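Local atomic coordinates of DUF655 domain-containing protein (Archaeoglobus fulgidus, PDB entry 2I5H), a protein that is of unknown function but belongs to the DUF655 family, which is grouped with helix-hairpin-helix proteins, so a role in nucleic-acid binding is possible. Residues Tyr20-Asp25 and Glu107-Gln112. Sequence-based numbering, arbitrary orientation.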
# COMPACT_ATOMS: atom_id res chain seq x y z
N TYR A 20 -0.16 6.51 -10.76
CA TYR A 20 1.22 6.17 -10.42
C TYR A 20 1.28 4.94 -9.51
O TYR A 20 0.36 4.70 -8.74
CB TYR A 20 1.88 7.34 -9.69
CG TYR A 20 2.16 8.53 -10.57
CD1 TYR A 20 3.32 8.60 -11.34
CD2 TYR A 20 1.26 9.60 -10.64
CE1 TYR A 20 3.59 9.71 -12.15
CE2 TYR A 20 1.52 10.70 -11.45
CZ TYR A 20 2.68 10.75 -12.20
OH TYR A 20 2.94 11.85 -12.98
N ALA A 21 2.36 4.18 -9.62
CA ALA A 21 2.55 2.99 -8.79
C ALA A 21 4.01 2.86 -8.40
O ALA A 21 4.89 3.49 -9.02
CB ALA A 21 2.10 1.73 -9.54
N TYR A 22 4.28 2.06 -7.39
CA TYR A 22 5.64 1.84 -6.91
C TYR A 22 6.07 0.40 -7.19
O TYR A 22 5.30 -0.54 -7.01
CB TYR A 22 5.71 2.15 -5.41
CG TYR A 22 5.75 3.63 -5.09
CD1 TYR A 22 6.96 4.27 -4.79
CD2 TYR A 22 4.59 4.40 -5.09
CE1 TYR A 22 7.00 5.63 -4.49
CE2 TYR A 22 4.62 5.77 -4.79
CZ TYR A 22 5.83 6.37 -4.49
OH TYR A 22 5.87 7.71 -4.18
N VAL A 23 7.31 0.25 -7.66
CA VAL A 23 7.85 -1.05 -8.01
C VAL A 23 8.12 -1.95 -6.80
O VAL A 23 8.79 -1.54 -5.85
CB VAL A 23 9.15 -0.90 -8.82
CG1 VAL A 23 9.74 -2.26 -9.12
CG2 VAL A 23 8.88 -0.14 -10.11
N LEU A 24 7.60 -3.16 -6.86
CA LEU A 24 7.78 -4.15 -5.81
C LEU A 24 8.83 -5.17 -6.22
O LEU A 24 9.58 -5.68 -5.37
CB LEU A 24 6.47 -4.90 -5.55
CG LEU A 24 5.24 -4.10 -5.11
CD1 LEU A 24 4.01 -5.01 -5.11
CD2 LEU A 24 5.47 -3.51 -3.73
N ASP A 25 8.89 -5.47 -7.51
CA ASP A 25 9.81 -6.46 -8.03
C ASP A 25 9.93 -6.31 -9.54
O ASP A 25 8.92 -6.13 -10.23
CB ASP A 25 9.28 -7.86 -7.66
CG ASP A 25 10.24 -8.98 -8.03
OD1 ASP A 25 11.47 -8.79 -7.93
OD2 ASP A 25 9.75 -10.07 -8.40
N GLU A 107 4.55 1.51 3.27
CA GLU A 107 4.96 2.45 4.31
C GLU A 107 5.55 3.70 3.66
O GLU A 107 5.28 4.82 4.10
CB GLU A 107 6.00 1.80 5.22
CG GLU A 107 6.41 2.64 6.41
CD GLU A 107 7.44 1.93 7.27
OE1 GLU A 107 8.55 1.66 6.76
OE2 GLU A 107 7.15 1.65 8.45
N HIS A 108 6.33 3.51 2.61
CA HIS A 108 6.95 4.61 1.88
C HIS A 108 5.86 5.50 1.30
O HIS A 108 5.92 6.73 1.41
CB HIS A 108 7.82 4.05 0.75
CG HIS A 108 8.53 5.11 -0.05
ND1 HIS A 108 9.61 5.80 0.45
CD2 HIS A 108 8.31 5.58 -1.30
CE1 HIS A 108 10.03 6.66 -0.47
NE2 HIS A 108 9.26 6.54 -1.54
N ILE A 109 4.87 4.88 0.68
CA ILE A 109 3.76 5.60 0.07
C ILE A 109 2.98 6.47 1.07
O ILE A 109 2.73 7.64 0.81
CB ILE A 109 2.78 4.62 -0.61
CG1 ILE A 109 3.49 3.91 -1.77
CG2 ILE A 109 1.55 5.36 -1.11
CD1 ILE A 109 2.67 2.80 -2.40
N ILE A 110 2.60 5.89 2.20
CA ILE A 110 1.84 6.67 3.18
C ILE A 110 2.65 7.82 3.77
O ILE A 110 2.09 8.86 4.12
CB ILE A 110 1.30 5.77 4.31
CG1 ILE A 110 2.46 5.11 5.06
CG2 ILE A 110 0.35 4.73 3.74
CD1 ILE A 110 2.01 4.29 6.25
N LYS A 111 3.96 7.64 3.87
CA LYS A 111 4.83 8.69 4.40
C LYS A 111 4.94 9.87 3.43
O LYS A 111 5.31 10.98 3.83
CB LYS A 111 6.22 8.14 4.70
CG LYS A 111 6.29 7.22 5.90
CD LYS A 111 7.72 6.76 6.16
CE LYS A 111 7.83 5.93 7.43
NZ LYS A 111 9.24 5.52 7.69
N GLN A 112 4.64 9.63 2.16
CA GLN A 112 4.72 10.68 1.15
C GLN A 112 3.41 11.46 1.09
O GLN A 112 3.28 12.43 0.35
CB GLN A 112 5.03 10.08 -0.23
CG GLN A 112 6.15 9.06 -0.22
CD GLN A 112 7.44 9.59 0.39
OE1 GLN A 112 8.32 8.82 0.75
NE2 GLN A 112 7.55 10.91 0.49
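Tyr22 on strand 20-27 faces Ile109 in the last turn of helix 96-111, and the CA atoms of Tyr22 and Ile109, the nearest such pair between residues 20-25 and 107-112, are 8.1 Å apart. Of residues 20-25, Tyr22 alone touches residues 107-112. With CG anti to its own carbonyl carbon (chi1 -77°), the Tyr22 ring reaches toward the helix, running past the Ile109 side chain in the opposite direction and crossing that of His108 at about a right angle. Ile109 covers one ring face in a CH-pi contact: its CG1 sits 4.0 Å from the centroid of the Tyr22 ring and 3.5 Å from Tyr22 CD2, while the terminal CD1 reaches back toward the ring's root. Strand 20-27 runs inside an antiparallel sheet, between strands 71-73 and 44-49, and helix 96-111 packs against that sheet; Val48 and Phe53 also touch Ile109, and Val105 touches Tyr22. The imidazole of His108 turns its CD2 edge to the tyrosine, 3.4 Å from Tyr22 CE1, with the ring planes inclined at 73°. Replacing Tyr22 by alanine is likely to open a gap between strand and helix, taking the aromatic face from Ile109 CG1 and the neighbouring ring from His108. Farther out, Tyr22 OH only loosely approaches Gln112 CG, at 4.2 Å.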